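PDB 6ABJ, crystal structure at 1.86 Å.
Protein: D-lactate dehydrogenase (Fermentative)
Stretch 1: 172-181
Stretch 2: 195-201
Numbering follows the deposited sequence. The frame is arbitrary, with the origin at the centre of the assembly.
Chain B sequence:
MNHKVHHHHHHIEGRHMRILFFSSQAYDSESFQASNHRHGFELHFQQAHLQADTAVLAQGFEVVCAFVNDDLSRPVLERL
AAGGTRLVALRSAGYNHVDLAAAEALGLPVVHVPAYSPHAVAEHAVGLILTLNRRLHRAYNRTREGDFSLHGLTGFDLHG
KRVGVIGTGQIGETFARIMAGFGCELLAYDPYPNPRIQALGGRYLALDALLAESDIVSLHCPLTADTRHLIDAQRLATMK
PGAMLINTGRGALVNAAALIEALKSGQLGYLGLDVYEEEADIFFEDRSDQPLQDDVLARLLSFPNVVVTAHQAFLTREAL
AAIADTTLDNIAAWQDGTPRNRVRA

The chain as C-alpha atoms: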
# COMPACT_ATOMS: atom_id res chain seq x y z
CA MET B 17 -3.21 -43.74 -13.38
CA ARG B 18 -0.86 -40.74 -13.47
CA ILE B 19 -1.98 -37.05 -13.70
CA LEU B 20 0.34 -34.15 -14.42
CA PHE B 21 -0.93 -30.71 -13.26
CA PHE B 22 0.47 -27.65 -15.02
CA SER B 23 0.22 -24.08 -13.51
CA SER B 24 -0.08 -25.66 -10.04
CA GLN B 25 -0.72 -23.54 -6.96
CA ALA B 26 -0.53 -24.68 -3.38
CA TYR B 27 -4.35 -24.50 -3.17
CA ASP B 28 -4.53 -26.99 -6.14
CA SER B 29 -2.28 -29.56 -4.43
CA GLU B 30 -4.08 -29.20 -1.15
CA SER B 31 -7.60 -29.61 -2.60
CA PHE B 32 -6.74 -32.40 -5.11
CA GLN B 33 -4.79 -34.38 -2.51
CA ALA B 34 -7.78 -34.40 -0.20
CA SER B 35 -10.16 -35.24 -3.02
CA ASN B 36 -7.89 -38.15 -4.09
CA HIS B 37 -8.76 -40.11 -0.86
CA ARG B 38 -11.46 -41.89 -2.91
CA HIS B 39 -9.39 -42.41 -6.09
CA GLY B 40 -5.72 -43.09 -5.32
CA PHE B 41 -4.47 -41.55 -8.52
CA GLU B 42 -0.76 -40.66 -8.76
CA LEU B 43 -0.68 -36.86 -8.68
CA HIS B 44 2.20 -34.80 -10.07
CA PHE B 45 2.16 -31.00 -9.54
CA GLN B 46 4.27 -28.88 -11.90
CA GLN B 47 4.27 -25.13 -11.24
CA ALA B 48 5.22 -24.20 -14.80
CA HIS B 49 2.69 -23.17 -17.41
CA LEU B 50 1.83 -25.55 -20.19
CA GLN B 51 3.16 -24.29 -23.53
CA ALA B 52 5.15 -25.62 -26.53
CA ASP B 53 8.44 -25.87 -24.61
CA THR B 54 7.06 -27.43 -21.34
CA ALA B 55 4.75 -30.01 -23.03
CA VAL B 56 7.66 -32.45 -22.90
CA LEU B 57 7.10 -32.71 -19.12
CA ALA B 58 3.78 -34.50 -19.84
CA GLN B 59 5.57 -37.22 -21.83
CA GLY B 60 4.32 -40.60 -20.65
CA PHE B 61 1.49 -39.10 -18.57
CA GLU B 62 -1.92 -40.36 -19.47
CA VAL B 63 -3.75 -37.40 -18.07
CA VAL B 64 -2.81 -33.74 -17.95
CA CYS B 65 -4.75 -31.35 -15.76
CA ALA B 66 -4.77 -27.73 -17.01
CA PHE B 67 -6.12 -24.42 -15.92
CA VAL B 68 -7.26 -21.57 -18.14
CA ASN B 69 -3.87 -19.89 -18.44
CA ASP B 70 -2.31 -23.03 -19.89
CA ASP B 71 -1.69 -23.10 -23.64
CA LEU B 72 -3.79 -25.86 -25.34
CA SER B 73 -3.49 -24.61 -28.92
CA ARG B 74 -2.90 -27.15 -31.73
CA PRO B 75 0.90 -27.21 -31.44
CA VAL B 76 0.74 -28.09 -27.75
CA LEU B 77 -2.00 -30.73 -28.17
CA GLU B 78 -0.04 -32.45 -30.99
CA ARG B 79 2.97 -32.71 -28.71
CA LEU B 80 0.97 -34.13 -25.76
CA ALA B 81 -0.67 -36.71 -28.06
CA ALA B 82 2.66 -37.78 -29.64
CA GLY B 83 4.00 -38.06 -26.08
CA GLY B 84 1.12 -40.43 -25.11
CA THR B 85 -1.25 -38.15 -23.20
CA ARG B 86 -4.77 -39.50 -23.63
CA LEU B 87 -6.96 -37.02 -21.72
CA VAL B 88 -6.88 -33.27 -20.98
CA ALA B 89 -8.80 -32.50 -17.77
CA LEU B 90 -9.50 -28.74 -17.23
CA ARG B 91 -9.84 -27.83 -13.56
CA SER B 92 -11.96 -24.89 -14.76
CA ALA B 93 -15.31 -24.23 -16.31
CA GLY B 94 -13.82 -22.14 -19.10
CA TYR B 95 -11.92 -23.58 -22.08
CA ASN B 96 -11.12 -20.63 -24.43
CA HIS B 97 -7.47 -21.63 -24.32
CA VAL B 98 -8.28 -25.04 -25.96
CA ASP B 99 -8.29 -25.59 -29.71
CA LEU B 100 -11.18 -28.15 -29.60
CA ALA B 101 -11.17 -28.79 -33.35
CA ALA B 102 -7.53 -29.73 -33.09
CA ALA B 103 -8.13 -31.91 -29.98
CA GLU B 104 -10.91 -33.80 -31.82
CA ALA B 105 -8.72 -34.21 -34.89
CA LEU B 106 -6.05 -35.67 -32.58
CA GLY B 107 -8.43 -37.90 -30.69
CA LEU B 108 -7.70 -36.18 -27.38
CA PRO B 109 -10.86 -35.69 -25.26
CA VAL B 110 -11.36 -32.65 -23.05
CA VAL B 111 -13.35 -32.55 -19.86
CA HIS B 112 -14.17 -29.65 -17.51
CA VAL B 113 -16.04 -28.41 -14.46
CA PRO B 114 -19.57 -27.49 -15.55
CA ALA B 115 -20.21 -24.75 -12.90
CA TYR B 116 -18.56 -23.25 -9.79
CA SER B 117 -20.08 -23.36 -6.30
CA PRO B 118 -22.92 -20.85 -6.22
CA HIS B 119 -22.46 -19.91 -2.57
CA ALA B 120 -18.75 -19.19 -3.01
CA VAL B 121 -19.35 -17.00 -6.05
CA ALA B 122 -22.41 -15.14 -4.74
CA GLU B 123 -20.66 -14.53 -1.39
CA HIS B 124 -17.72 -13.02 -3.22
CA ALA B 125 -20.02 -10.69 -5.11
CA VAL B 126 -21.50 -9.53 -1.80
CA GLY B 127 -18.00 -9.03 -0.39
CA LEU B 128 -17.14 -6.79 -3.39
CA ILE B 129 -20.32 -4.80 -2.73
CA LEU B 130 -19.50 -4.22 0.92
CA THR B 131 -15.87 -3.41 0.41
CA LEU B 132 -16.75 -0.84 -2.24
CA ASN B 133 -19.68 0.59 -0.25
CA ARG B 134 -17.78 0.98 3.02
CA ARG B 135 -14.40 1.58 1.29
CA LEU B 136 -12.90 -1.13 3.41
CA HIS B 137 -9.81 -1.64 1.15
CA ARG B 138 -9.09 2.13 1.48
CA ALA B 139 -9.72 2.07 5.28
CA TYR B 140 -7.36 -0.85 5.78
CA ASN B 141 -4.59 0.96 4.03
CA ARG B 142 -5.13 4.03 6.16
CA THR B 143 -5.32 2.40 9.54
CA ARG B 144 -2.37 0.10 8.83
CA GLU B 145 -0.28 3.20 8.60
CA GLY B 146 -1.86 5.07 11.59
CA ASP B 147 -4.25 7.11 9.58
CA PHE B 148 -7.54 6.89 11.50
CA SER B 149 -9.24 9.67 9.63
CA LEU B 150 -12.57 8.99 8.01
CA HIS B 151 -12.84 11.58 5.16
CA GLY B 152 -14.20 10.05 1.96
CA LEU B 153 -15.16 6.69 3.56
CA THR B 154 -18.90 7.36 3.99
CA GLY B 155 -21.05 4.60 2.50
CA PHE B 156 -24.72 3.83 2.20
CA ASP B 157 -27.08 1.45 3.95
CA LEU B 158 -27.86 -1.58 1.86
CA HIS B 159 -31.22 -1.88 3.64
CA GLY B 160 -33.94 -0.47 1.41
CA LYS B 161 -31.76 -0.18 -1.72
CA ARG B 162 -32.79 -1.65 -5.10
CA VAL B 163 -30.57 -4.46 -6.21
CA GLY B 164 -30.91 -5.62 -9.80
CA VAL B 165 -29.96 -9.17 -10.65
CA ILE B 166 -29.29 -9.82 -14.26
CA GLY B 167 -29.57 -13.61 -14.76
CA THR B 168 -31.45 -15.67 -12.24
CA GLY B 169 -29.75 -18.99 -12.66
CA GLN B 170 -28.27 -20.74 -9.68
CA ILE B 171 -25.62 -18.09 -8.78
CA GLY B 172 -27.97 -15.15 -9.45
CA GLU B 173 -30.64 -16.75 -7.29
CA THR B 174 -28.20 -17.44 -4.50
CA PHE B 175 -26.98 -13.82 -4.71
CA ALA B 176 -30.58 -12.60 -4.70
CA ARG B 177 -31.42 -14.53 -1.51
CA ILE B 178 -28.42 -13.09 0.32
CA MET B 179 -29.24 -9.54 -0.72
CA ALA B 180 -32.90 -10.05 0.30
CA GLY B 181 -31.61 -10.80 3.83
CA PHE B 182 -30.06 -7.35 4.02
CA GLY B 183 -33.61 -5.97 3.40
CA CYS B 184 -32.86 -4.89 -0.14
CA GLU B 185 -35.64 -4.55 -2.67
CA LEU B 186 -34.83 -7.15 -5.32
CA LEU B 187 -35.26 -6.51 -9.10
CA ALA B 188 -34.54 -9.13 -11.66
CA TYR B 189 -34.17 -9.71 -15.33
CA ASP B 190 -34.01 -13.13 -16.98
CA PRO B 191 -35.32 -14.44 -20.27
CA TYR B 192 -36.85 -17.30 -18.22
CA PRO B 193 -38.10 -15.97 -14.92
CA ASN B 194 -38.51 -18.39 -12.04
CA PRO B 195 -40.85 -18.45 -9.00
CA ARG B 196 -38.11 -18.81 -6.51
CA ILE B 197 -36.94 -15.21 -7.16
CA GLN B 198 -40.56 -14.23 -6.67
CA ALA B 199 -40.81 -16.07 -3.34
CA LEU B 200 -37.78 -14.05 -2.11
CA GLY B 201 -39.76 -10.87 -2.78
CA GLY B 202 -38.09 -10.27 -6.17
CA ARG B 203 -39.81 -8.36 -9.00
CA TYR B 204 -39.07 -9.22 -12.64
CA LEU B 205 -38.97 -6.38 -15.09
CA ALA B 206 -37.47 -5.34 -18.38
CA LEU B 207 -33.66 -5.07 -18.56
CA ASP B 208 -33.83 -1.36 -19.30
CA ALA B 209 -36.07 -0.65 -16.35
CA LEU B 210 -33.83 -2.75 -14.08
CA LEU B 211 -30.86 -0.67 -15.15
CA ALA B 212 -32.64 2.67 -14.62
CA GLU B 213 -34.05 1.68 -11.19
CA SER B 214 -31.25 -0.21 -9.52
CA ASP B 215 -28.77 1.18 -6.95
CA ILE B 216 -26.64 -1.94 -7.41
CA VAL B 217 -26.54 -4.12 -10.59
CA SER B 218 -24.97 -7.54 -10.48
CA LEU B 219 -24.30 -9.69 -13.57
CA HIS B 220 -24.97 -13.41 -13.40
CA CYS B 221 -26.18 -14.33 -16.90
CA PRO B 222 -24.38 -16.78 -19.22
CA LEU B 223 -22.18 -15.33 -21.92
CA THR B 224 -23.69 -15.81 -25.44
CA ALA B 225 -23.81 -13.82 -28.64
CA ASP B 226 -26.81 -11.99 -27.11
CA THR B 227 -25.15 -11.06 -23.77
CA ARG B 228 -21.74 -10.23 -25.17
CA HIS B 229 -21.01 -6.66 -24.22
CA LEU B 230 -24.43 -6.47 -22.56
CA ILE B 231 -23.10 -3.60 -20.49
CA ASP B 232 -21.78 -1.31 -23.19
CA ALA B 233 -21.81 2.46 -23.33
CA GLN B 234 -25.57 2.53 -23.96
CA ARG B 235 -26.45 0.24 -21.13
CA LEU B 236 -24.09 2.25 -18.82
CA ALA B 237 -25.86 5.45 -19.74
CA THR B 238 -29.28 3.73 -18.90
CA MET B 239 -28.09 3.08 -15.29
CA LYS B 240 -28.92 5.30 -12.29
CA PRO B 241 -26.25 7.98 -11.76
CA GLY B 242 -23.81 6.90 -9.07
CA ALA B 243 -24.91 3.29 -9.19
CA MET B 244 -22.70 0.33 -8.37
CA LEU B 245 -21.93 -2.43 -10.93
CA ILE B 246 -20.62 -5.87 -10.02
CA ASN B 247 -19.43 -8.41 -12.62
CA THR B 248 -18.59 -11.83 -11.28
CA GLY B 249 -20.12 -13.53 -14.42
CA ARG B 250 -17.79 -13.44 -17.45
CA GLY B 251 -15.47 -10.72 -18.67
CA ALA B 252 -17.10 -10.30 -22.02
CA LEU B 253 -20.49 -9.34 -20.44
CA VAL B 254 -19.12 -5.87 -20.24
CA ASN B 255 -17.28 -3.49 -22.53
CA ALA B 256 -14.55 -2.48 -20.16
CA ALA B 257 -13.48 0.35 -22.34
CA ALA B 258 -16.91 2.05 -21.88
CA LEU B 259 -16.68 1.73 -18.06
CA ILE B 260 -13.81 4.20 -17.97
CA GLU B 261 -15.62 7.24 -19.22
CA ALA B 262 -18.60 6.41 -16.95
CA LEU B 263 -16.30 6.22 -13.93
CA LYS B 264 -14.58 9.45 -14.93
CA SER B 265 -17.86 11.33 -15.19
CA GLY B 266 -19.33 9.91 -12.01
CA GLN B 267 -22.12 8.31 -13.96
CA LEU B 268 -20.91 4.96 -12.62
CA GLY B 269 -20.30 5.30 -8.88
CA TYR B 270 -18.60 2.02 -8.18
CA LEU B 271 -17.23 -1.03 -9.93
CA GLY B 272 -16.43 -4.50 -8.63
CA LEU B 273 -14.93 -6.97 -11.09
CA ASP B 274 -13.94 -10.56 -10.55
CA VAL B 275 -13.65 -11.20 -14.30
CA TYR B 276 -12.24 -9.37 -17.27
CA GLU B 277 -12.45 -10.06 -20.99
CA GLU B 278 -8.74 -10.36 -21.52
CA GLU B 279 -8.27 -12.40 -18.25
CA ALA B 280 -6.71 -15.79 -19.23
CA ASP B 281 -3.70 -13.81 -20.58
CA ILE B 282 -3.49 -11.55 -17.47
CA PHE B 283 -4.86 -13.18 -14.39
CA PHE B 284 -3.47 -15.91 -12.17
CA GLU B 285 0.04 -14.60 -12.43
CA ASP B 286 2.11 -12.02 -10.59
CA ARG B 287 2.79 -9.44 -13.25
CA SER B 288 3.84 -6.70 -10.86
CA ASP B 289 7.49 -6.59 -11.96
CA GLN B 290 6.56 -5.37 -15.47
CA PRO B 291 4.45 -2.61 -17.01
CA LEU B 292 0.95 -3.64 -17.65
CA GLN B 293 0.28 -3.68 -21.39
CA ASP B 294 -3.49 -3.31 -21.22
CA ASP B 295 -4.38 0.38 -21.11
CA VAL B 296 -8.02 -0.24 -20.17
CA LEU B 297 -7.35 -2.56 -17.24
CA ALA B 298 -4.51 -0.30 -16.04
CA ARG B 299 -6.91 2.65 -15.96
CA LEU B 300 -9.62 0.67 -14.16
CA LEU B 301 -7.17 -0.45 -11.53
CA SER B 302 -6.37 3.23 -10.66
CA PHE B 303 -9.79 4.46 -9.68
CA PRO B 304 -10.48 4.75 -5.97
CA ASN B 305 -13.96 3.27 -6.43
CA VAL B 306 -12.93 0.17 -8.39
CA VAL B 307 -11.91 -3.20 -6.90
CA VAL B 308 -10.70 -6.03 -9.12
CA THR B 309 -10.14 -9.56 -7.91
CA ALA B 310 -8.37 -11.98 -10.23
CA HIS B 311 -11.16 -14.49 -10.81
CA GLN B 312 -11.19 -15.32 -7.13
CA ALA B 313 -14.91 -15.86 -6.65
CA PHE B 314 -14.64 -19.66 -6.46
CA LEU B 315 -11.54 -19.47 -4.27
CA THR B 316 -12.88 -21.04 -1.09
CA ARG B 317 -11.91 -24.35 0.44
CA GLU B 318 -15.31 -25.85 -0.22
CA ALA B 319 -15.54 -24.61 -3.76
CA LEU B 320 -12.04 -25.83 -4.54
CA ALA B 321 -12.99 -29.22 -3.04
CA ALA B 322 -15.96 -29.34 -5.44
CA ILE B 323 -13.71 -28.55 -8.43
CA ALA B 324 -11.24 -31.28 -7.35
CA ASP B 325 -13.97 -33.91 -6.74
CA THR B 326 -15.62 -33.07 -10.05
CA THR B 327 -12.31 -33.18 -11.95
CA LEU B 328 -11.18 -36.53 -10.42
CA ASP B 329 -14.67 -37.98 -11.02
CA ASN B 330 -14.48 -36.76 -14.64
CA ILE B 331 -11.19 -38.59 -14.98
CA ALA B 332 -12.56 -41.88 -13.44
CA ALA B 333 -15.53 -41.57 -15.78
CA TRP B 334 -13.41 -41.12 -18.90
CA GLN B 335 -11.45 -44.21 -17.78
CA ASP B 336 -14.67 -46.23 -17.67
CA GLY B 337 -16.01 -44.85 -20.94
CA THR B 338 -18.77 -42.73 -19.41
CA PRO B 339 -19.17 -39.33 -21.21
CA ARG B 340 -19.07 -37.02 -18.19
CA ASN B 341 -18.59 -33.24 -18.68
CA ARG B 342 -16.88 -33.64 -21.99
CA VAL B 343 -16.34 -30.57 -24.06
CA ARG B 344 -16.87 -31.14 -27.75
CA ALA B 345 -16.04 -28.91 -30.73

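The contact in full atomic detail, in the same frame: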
# COMPACT_ATOMS: atom_id res chain seq x y z
N GLY B 172 -27.14 -16.36 -9.57
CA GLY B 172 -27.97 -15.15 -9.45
C GLY B 172 -29.01 -15.30 -8.38
O GLY B 172 -29.29 -14.37 -7.60
N GLU B 173 -29.64 -16.48 -8.32
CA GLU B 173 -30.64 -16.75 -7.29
C GLU B 173 -30.03 -16.74 -5.90
O GLU B 173 -30.62 -16.22 -4.93
CB GLU B 173 -31.35 -18.10 -7.58
CG GLU B 173 -32.35 -18.45 -6.49
CD GLU B 173 -32.93 -19.91 -6.58
OE1 GLU B 173 -32.96 -20.46 -7.70
OE2 GLU B 173 -33.34 -20.42 -5.53
N THR B 174 -28.89 -17.37 -5.77
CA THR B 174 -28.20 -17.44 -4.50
C THR B 174 -27.83 -16.02 -4.03
O THR B 174 -28.01 -15.66 -2.86
CB THR B 174 -26.92 -18.29 -4.62
OG1 THR B 174 -27.25 -19.58 -5.20
CG2 THR B 174 -26.24 -18.50 -3.27
N PHE B 175 -27.27 -15.25 -4.97
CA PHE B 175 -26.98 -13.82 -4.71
C PHE B 175 -28.25 -13.08 -4.29
O PHE B 175 -28.29 -12.28 -3.31
CB PHE B 175 -26.38 -13.24 -5.98
CG PHE B 175 -26.17 -11.74 -5.92
CD1 PHE B 175 -25.10 -11.24 -5.22
CD2 PHE B 175 -27.08 -10.85 -6.48
CE1 PHE B 175 -24.88 -9.84 -5.14
CE2 PHE B 175 -26.90 -9.45 -6.37
CZ PHE B 175 -25.78 -8.97 -5.72
N ALA B 176 -29.32 -13.29 -5.03
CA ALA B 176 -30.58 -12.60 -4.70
C ALA B 176 -31.04 -12.90 -3.28
O ALA B 176 -31.48 -11.98 -2.55
CB ALA B 176 -31.66 -12.92 -5.73
N ARG B 177 -30.96 -14.16 -2.84
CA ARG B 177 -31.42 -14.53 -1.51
C ARG B 177 -30.58 -13.85 -0.44
O ARG B 177 -31.07 -13.37 0.60
CB ARG B 177 -31.36 -16.09 -1.30
CG ARG B 177 -31.80 -16.58 0.08
CD ARG B 177 -32.44 -18.00 0.10
NE ARG B 177 -31.88 -18.81 -0.98
CZ ARG B 177 -32.50 -19.14 -2.12
NH1 ARG B 177 -33.74 -18.82 -2.35
NH2 ARG B 177 -31.82 -19.80 -3.06
N ILE B 178 -29.27 -13.80 -0.65
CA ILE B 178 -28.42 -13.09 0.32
C ILE B 178 -28.80 -11.64 0.39
O ILE B 178 -28.95 -11.11 1.47
CB ILE B 178 -26.93 -13.18 -0.04
CG1 ILE B 178 -26.46 -14.63 0.03
CG2 ILE B 178 -26.11 -12.40 0.96
CD1 ILE B 178 -25.12 -14.87 -0.62
N MET B 179 -28.97 -10.98 -0.76
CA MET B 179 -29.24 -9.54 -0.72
C MET B 179 -30.65 -9.24 -0.13
O MET B 179 -30.83 -8.19 0.55
CB MET B 179 -29.08 -8.87 -2.09
CG MET B 179 -27.67 -8.98 -2.68
SD MET B 179 -26.42 -8.27 -1.55
CE MET B 179 -26.81 -6.54 -1.69
N ALA B 180 -31.60 -10.13 -0.38
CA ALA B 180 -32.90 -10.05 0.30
C ALA B 180 -32.80 -10.05 1.81
O ALA B 180 -33.48 -9.29 2.45
CB ALA B 180 -33.80 -11.18 -0.17
N GLY B 181 -31.85 -10.79 2.37
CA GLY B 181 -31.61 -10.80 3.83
C GLY B 181 -31.09 -9.52 4.44
O GLY B 181 -31.27 -9.27 5.64
N PRO B 195 -40.03 -18.83 -10.16
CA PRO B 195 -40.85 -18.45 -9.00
C PRO B 195 -40.08 -18.37 -7.73
O PRO B 195 -40.56 -17.79 -6.76
CB PRO B 195 -41.88 -19.61 -8.89
CG PRO B 195 -41.18 -20.77 -9.51
CD PRO B 195 -40.39 -20.17 -10.67
N ARG B 196 -38.88 -18.90 -7.72
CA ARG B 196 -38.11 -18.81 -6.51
C ARG B 196 -37.71 -17.37 -6.21
O ARG B 196 -37.75 -16.92 -5.06
CB ARG B 196 -36.88 -19.71 -6.60
CG ARG B 196 -37.13 -21.13 -6.11
CD ARG B 196 -36.42 -22.17 -6.96
NE ARG B 196 -36.38 -21.80 -8.37
CZ ARG B 196 -35.32 -21.97 -9.16
NH1 ARG B 196 -34.21 -22.49 -8.67
NH2 ARG B 196 -35.38 -21.61 -10.43
N ILE B 197 -37.32 -16.66 -7.25
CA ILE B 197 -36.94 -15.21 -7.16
C ILE B 197 -38.12 -14.44 -6.63
O ILE B 197 -38.02 -13.66 -5.68
CB ILE B 197 -36.58 -14.66 -8.53
CG1 ILE B 197 -35.26 -15.30 -9.02
CG2 ILE B 197 -36.51 -13.14 -8.51
CD1 ILE B 197 -34.01 -14.77 -8.31
N GLN B 198 -39.31 -14.77 -7.17
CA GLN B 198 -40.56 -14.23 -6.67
C GLN B 198 -40.84 -14.50 -5.22
O GLN B 198 -41.23 -13.58 -4.51
CB GLN B 198 -41.70 -14.73 -7.56
CG GLN B 198 -41.57 -14.07 -8.91
CD GLN B 198 -42.53 -14.64 -9.96
OE1 GLN B 198 -42.59 -15.84 -10.19
NE2 GLN B 198 -43.24 -13.75 -10.63
N ALA B 199 -40.62 -15.73 -4.76
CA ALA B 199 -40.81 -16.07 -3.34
C ALA B 199 -39.88 -15.30 -2.41
O ALA B 199 -40.24 -15.03 -1.26
CB ALA B 199 -40.61 -17.55 -3.09
N LEU B 200 -38.69 -14.94 -2.89
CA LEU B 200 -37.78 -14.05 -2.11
C LEU B 200 -38.29 -12.64 -1.98
O LEU B 200 -37.73 -11.88 -1.23
CB LEU B 200 -36.39 -13.91 -2.75
CG LEU B 200 -35.69 -15.25 -2.82
CD1 LEU B 200 -34.44 -15.21 -3.69
CD2 LEU B 200 -35.39 -15.70 -1.40
N GLY B 201 -39.30 -12.25 -2.75
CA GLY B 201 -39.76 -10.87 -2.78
C GLY B 201 -39.27 -10.16 -4.02
O GLY B 201 -39.50 -8.97 -4.18

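Two helical segments run side by side here, their axes 10.2 Å apart at closest approach and only 6° from parallel. The register follows from the CA pairs nearest across the contact, Glu173 CA to Ile197 CA at 6.5 Å and Arg177 CA to Leu200 CA at 6.4 Å: a step of one helical turn on the first stretch is matched by a step of three residues on the second. The contact is small, burying 353 Å² in all, and Leu200 and Glu173 supply about half of that.

Leu200 covers the most. Its CA-to-CB bond points toward the first helix, and with chi1 at -61° (m) and chi2 at 168° (t) the branched end lies across the turn from Glu173 to Arg177. CD1 sits 4.1 Å from Ala176 CB and also 4.1 Å from the backbone atom Glu173 O, while CD2 lies 3.7 Å from Arg177 NH1, meeting that guanidinium obliquely. The methyl of Ala176 suits this place because it is apolar and short, so that leucine can come close to the helix backbone itself. One turn on, Ala180 also points toward the second stretch, its CB 4.1 Å from Leu200 O.

Glu173 is second in area. Its CB points sideways, but an extended side chain (chi1 177°, chi2 -170°, both t) brings the carboxylate nearer to the second stretch, where OE1 forms a salt bridge with Arg196 NH1 at 2.6 Å. OE1 lies over one face of the Arg196 guanidinium, and no hydrogen bond is assigned across the stretches; the evidence for this link is thus charge and proximity. The other carboxylate oxygen, OE2, is engaged within its own helix: Arg177 NH2 donates to it at 3.0 Å with an N-H...O angle of 173°, a hydrogen bond that is part of a salt bridge. A buried glutamate is thereby paired with two arginines, both of them exposed.

Ile197 completes the apolar part. Its CB also points sideways, yet chi1 at -68° and chi2 at -74° (both m) carry CD1 inward, to 3.9 Å from Ala176 CB and 4.0 Å from Glu173 CA. Ala176 therefore receives methyl groups from both Ile197 and Leu200.

Directly after Leu200, the chain leaves helical geometry at Gly201, in a Schellman motif. Its phi of 102° is positive, and a CB at these backbone angles would jam against the carbonyl oxygen of Leu200, which by itself calls for glycine. Gly201 N bonds back to Gln198 O at 2.9 Å.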